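Local structure of probable TonB-dependent siderophore receptor PirA (Acinetobacter baumannii, 5FR8) at residues I494-P508 with N564-P576. The protein probably takes part in the first step of iron uptake across the outer membrane, binding iron-chelating siderophores and possibly ferric enterobactin with micromolar affinity. Numbering follows the deposited sequence.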
# COMPACT_ATOMS: atom_id res chain seq x y z
N ILE A 494 -23.06 -20.76 -12.59
CA ILE A 494 -24.16 -20.00 -13.14
C ILE A 494 -24.04 -20.03 -14.66
O ILE A 494 -22.95 -20.27 -15.19
CB ILE A 494 -24.19 -18.59 -12.53
CG1 ILE A 494 -24.64 -18.71 -11.07
CG2 ILE A 494 -25.17 -17.67 -13.22
CD1 ILE A 494 -24.16 -17.60 -10.15
N GLU A 495 -25.16 -19.84 -15.33
CA GLU A 495 -25.28 -20.12 -16.77
C GLU A 495 -24.94 -18.92 -17.67
O GLU A 495 -23.97 -18.96 -18.43
CB GLU A 495 -26.70 -20.63 -17.05
CG GLU A 495 -26.79 -21.85 -17.95
CD GLU A 495 -28.06 -22.68 -17.73
OE1 GLU A 495 -28.23 -23.27 -16.63
OE2 GLU A 495 -28.89 -22.73 -18.68
N SER A 496 -25.73 -17.85 -17.60
CA SER A 496 -25.54 -16.72 -18.52
C SER A 496 -25.06 -15.45 -17.80
O SER A 496 -23.89 -15.38 -17.44
CB SER A 496 -26.81 -16.46 -19.34
OG SER A 496 -27.96 -16.45 -18.51
N ARG A 497 -25.96 -14.49 -17.56
CA ARG A 497 -25.57 -13.09 -17.28
C ARG A 497 -25.63 -12.70 -15.80
O ARG A 497 -26.66 -12.88 -15.17
CB ARG A 497 -26.50 -12.15 -18.05
CG ARG A 497 -26.91 -12.61 -19.44
CD ARG A 497 -26.89 -11.42 -20.40
NE ARG A 497 -27.13 -11.83 -21.77
CZ ARG A 497 -26.24 -12.46 -22.53
NH1 ARG A 497 -25.04 -12.76 -22.04
NH2 ARG A 497 -26.55 -12.80 -23.78
N CYS A 498 -24.56 -12.14 -15.26
CA CYS A 498 -24.50 -11.88 -13.82
C CYS A 498 -24.27 -10.42 -13.54
O CYS A 498 -23.53 -9.76 -14.26
CB CYS A 498 -23.36 -12.65 -13.15
SG CYS A 498 -23.48 -14.46 -13.24
N LEU A 499 -24.87 -9.93 -12.46
CA LEU A 499 -24.61 -8.60 -11.97
C LEU A 499 -23.95 -8.69 -10.61
O LEU A 499 -24.18 -9.65 -9.86
CB LEU A 499 -25.91 -7.82 -11.79
CG LEU A 499 -26.76 -7.52 -13.01
CD1 LEU A 499 -28.11 -6.97 -12.55
CD2 LEU A 499 -26.05 -6.53 -13.93
N LEU A 500 -23.16 -7.68 -10.27
CA LEU A 500 -22.55 -7.60 -8.95
C LEU A 500 -22.86 -6.26 -8.33
O LEU A 500 -22.46 -5.21 -8.85
CB LEU A 500 -21.04 -7.80 -9.06
CG LEU A 500 -20.28 -7.69 -7.74
CD1 LEU A 500 -20.67 -8.83 -6.81
CD2 LEU A 500 -18.78 -7.70 -7.99
N GLN A 501 -23.55 -6.29 -7.19
CA GLN A 501 -23.95 -5.08 -6.49
C GLN A 501 -23.19 -4.93 -5.18
O GLN A 501 -22.79 -5.92 -4.58
CB GLN A 501 -25.45 -5.14 -6.20
CG GLN A 501 -26.01 -3.83 -5.68
CD GLN A 501 -27.51 -3.84 -5.60
OE1 GLN A 501 -28.13 -4.90 -5.50
NE2 GLN A 501 -28.11 -2.66 -5.68
N GLY A 502 -23.00 -3.69 -4.73
CA GLY A 502 -22.47 -3.46 -3.39
C GLY A 502 -23.44 -3.92 -2.32
O GLY A 502 -24.61 -4.16 -2.58
N ASN A 503 -22.93 -4.04 -1.09
CA ASN A 503 -23.69 -4.62 0.02
C ASN A 503 -23.49 -3.83 1.30
O ASN A 503 -22.38 -3.78 1.84
CB ASN A 503 -23.20 -6.05 0.24
CG ASN A 503 -24.02 -6.81 1.26
OD1 ASN A 503 -24.92 -6.27 1.87
ND2 ASN A 503 -23.69 -8.07 1.43
N GLY A 504 -24.56 -3.21 1.79
CA GLY A 504 -24.49 -2.42 3.02
C GLY A 504 -24.44 -3.27 4.27
O GLY A 504 -24.17 -2.74 5.37
N ASP A 505 -24.71 -4.57 4.11
CA ASP A 505 -24.89 -5.52 5.23
C ASP A 505 -23.69 -6.45 5.41
O ASP A 505 -23.74 -7.39 6.22
CB ASP A 505 -26.19 -6.33 5.07
CG ASP A 505 -27.46 -5.48 5.27
OD1 ASP A 505 -27.40 -4.38 5.88
OD2 ASP A 505 -28.54 -5.92 4.82
N LEU A 506 -22.62 -6.19 4.67
CA LEU A 506 -21.34 -6.83 4.90
C LEU A 506 -20.83 -6.66 6.35
O LEU A 506 -20.94 -5.57 6.93
CB LEU A 506 -20.28 -6.22 3.98
CG LEU A 506 -20.24 -6.64 2.52
CD1 LEU A 506 -19.28 -5.76 1.73
CD2 LEU A 506 -19.86 -8.11 2.39
N LYS A 507 -20.28 -7.74 6.90
CA LYS A 507 -19.46 -7.72 8.10
C LYS A 507 -18.05 -7.22 7.80
O LYS A 507 -17.63 -7.27 6.66
CB LYS A 507 -19.35 -9.14 8.67
CG LYS A 507 -20.66 -9.66 9.24
CD LYS A 507 -20.51 -11.05 9.81
CE LYS A 507 -20.18 -12.03 8.71
NZ LYS A 507 -20.53 -13.41 9.12
N PRO A 508 -17.31 -6.74 8.81
CA PRO A 508 -15.97 -6.26 8.50
C PRO A 508 -15.00 -7.41 8.37
O PRO A 508 -15.29 -8.50 8.87
CB PRO A 508 -15.61 -5.42 9.71
CG PRO A 508 -16.38 -6.02 10.83
CD PRO A 508 -17.58 -6.73 10.25
N ASN A 564 -35.62 -7.32 -22.84
CA ASN A 564 -35.51 -7.58 -21.42
C ASN A 564 -34.60 -8.76 -21.18
O ASN A 564 -34.60 -9.71 -21.93
CB ASN A 564 -36.87 -7.82 -20.82
CG ASN A 564 -37.76 -6.60 -20.92
OD1 ASN A 564 -37.29 -5.51 -21.25
ND2 ASN A 564 -39.04 -6.77 -20.63
N THR A 565 -33.81 -8.66 -20.12
CA THR A 565 -32.80 -9.64 -19.85
C THR A 565 -32.91 -10.05 -18.39
O THR A 565 -32.90 -9.22 -17.50
CB THR A 565 -31.42 -9.07 -20.16
OG1 THR A 565 -31.45 -8.47 -21.46
CG2 THR A 565 -30.37 -10.16 -20.13
N LYS A 566 -33.03 -11.35 -18.16
CA LYS A 566 -33.04 -11.87 -16.82
C LYS A 566 -31.60 -11.86 -16.33
O LYS A 566 -30.73 -12.47 -16.94
CB LYS A 566 -33.61 -13.28 -16.83
CG LYS A 566 -34.29 -13.67 -15.55
CD LYS A 566 -35.04 -14.96 -15.78
CE LYS A 566 -35.59 -15.54 -14.49
NZ LYS A 566 -35.44 -17.02 -14.43
N TRP A 567 -31.34 -11.12 -15.26
CA TRP A 567 -30.00 -11.06 -14.69
C TRP A 567 -29.96 -11.85 -13.38
O TRP A 567 -30.91 -11.82 -12.59
CB TRP A 567 -29.59 -9.60 -14.42
CG TRP A 567 -29.31 -8.79 -15.65
CD1 TRP A 567 -30.19 -7.99 -16.30
CD2 TRP A 567 -28.07 -8.70 -16.37
NE1 TRP A 567 -29.59 -7.41 -17.38
CE2 TRP A 567 -28.29 -7.83 -17.45
CE3 TRP A 567 -26.81 -9.26 -16.21
CZ2 TRP A 567 -27.29 -7.52 -18.36
CZ3 TRP A 567 -25.81 -8.94 -17.12
CH2 TRP A 567 -26.06 -8.08 -18.18
N ASN A 568 -28.84 -12.53 -13.16
CA ASN A 568 -28.55 -13.14 -11.88
C ASN A 568 -27.87 -12.09 -11.01
O ASN A 568 -26.95 -11.39 -11.47
CB ASN A 568 -27.65 -14.37 -12.05
CG ASN A 568 -28.32 -15.46 -12.86
OD1 ASN A 568 -29.35 -15.97 -12.45
ND2 ASN A 568 -27.78 -15.77 -14.02
N ILE A 569 -28.33 -11.94 -9.78
CA ILE A 569 -27.80 -10.92 -8.91
C ILE A 569 -26.84 -11.53 -7.90
O ILE A 569 -27.25 -12.28 -7.00
CB ILE A 569 -28.91 -10.20 -8.14
CG1 ILE A 569 -29.94 -9.60 -9.08
CG2 ILE A 569 -28.31 -9.12 -7.25
CD1 ILE A 569 -31.21 -9.18 -8.37
N LEU A 570 -25.57 -11.17 -8.03
CA LEU A 570 -24.57 -11.47 -7.01
C LEU A 570 -24.30 -10.21 -6.21
O LEU A 570 -24.55 -9.10 -6.69
CB LEU A 570 -23.26 -11.91 -7.68
CG LEU A 570 -23.39 -13.11 -8.62
CD1 LEU A 570 -22.20 -13.21 -9.57
CD2 LEU A 570 -23.59 -14.39 -7.81
N ARG A 571 -23.77 -10.35 -5.01
CA ARG A 571 -23.31 -9.18 -4.28
C ARG A 571 -21.98 -9.43 -3.57
O ARG A 571 -21.65 -10.55 -3.21
CB ARG A 571 -24.38 -8.74 -3.28
CG ARG A 571 -24.97 -9.87 -2.48
CD ARG A 571 -25.78 -9.39 -1.28
NE ARG A 571 -25.55 -10.23 -0.11
CZ ARG A 571 -26.09 -10.04 1.08
NH1 ARG A 571 -26.91 -9.02 1.28
NH2 ARG A 571 -25.81 -10.86 2.08
N TRP A 572 -21.21 -8.37 -3.36
CA TRP A 572 -20.03 -8.48 -2.55
C TRP A 572 -20.38 -9.26 -1.26
O TRP A 572 -21.47 -9.10 -0.71
CB TRP A 572 -19.43 -7.10 -2.25
CG TRP A 572 -18.84 -6.38 -3.48
CD1 TRP A 572 -19.48 -5.51 -4.31
CD2 TRP A 572 -17.50 -6.51 -4.00
NE1 TRP A 572 -18.64 -5.09 -5.31
CE2 TRP A 572 -17.41 -5.68 -5.13
CE3 TRP A 572 -16.37 -7.23 -3.60
CZ2 TRP A 572 -16.25 -5.55 -5.86
CZ3 TRP A 572 -15.22 -7.10 -4.33
CH2 TRP A 572 -15.16 -6.27 -5.45
N GLU A 573 -19.47 -10.09 -0.79
CA GLU A 573 -19.75 -10.95 0.35
C GLU A 573 -18.48 -11.32 1.08
O GLU A 573 -17.44 -11.47 0.45
CB GLU A 573 -20.49 -12.20 -0.12
CG GLU A 573 -21.97 -12.17 0.22
CD GLU A 573 -22.85 -12.71 -0.89
OE1 GLU A 573 -22.31 -13.19 -1.92
OE2 GLU A 573 -24.10 -12.67 -0.73
N ASN A 574 -18.53 -11.41 2.40
CA ASN A 574 -17.35 -11.82 3.13
C ASN A 574 -17.27 -13.34 3.01
O ASN A 574 -18.28 -14.00 3.29
CB ASN A 574 -17.34 -11.45 4.63
CG ASN A 574 -18.41 -10.45 5.03
OD1 ASN A 574 -18.12 -9.29 5.25
ND2 ASN A 574 -19.65 -10.90 5.18
N THR A 575 -16.10 -13.87 2.61
CA THR A 575 -15.87 -15.31 2.46
C THR A 575 -15.04 -15.80 3.66
O THR A 575 -14.16 -15.07 4.16
CB THR A 575 -15.14 -15.59 1.12
OG1 THR A 575 -15.08 -17.02 0.89
CG2 THR A 575 -13.72 -14.98 1.13
N PRO A 576 -15.31 -17.04 4.13
CA PRO A 576 -14.93 -17.44 5.49
C PRO A 576 -13.46 -17.31 5.89
O PRO A 576 -13.17 -16.64 6.89
CB PRO A 576 -15.42 -18.89 5.59
CG PRO A 576 -16.58 -18.94 4.67
CD PRO A 576 -16.13 -18.09 3.50
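Residues Cys498-Gln501 pair in parallel with Asn568-Arg571, the axes of 498-501 and 564-571 coming within 4.5 Å at an angle of 32°, through five backbone hydrogen bonds: Asn568 N donates to Arg497 O at one end, Trp572 N to Gln501 O at the other, and between them Leu499 N to Asn568 O (2.7 Å). Trp567 is sandwiched: Arg497 CD and Thr565 CG2 lie toward the rim of one face, Leu499 CD2 over the other, 4.0 Å from the six-membered ring centroid. Arg497 NH1 hydrogen-bonds to Asn486 O. Parallel pairing is a local exception among the antiparallel neighbours of a TonB-dependent receptor barrel; here a short strand between barrel strands 459-470 and 509-521, also paired antiparallel with 482-485 and tied by the Cys490-Cys498 disulfide, runs beside the first part of strand 564-591, ahead of the corner at Pro576. On the disulfide's face, Leu570 CD1 meets Cys498 CB at 3.8 Å. Leu500 turns CG opposite the backbone N (chi1 178°), which lays CD2 over one face of the Trp572 indole. Past the paired strands, Asn503 ND2 donates to Trp572 O (3.3 Å), nearly in the Asn503 amide plane, and packs without hydrogen bonding over the Arg571 guanidinium, whose NE salt-bridges Glu573 OE2 (2.9 Å). Asn503 OD1 accepts from Asp505 N, an Asx turn.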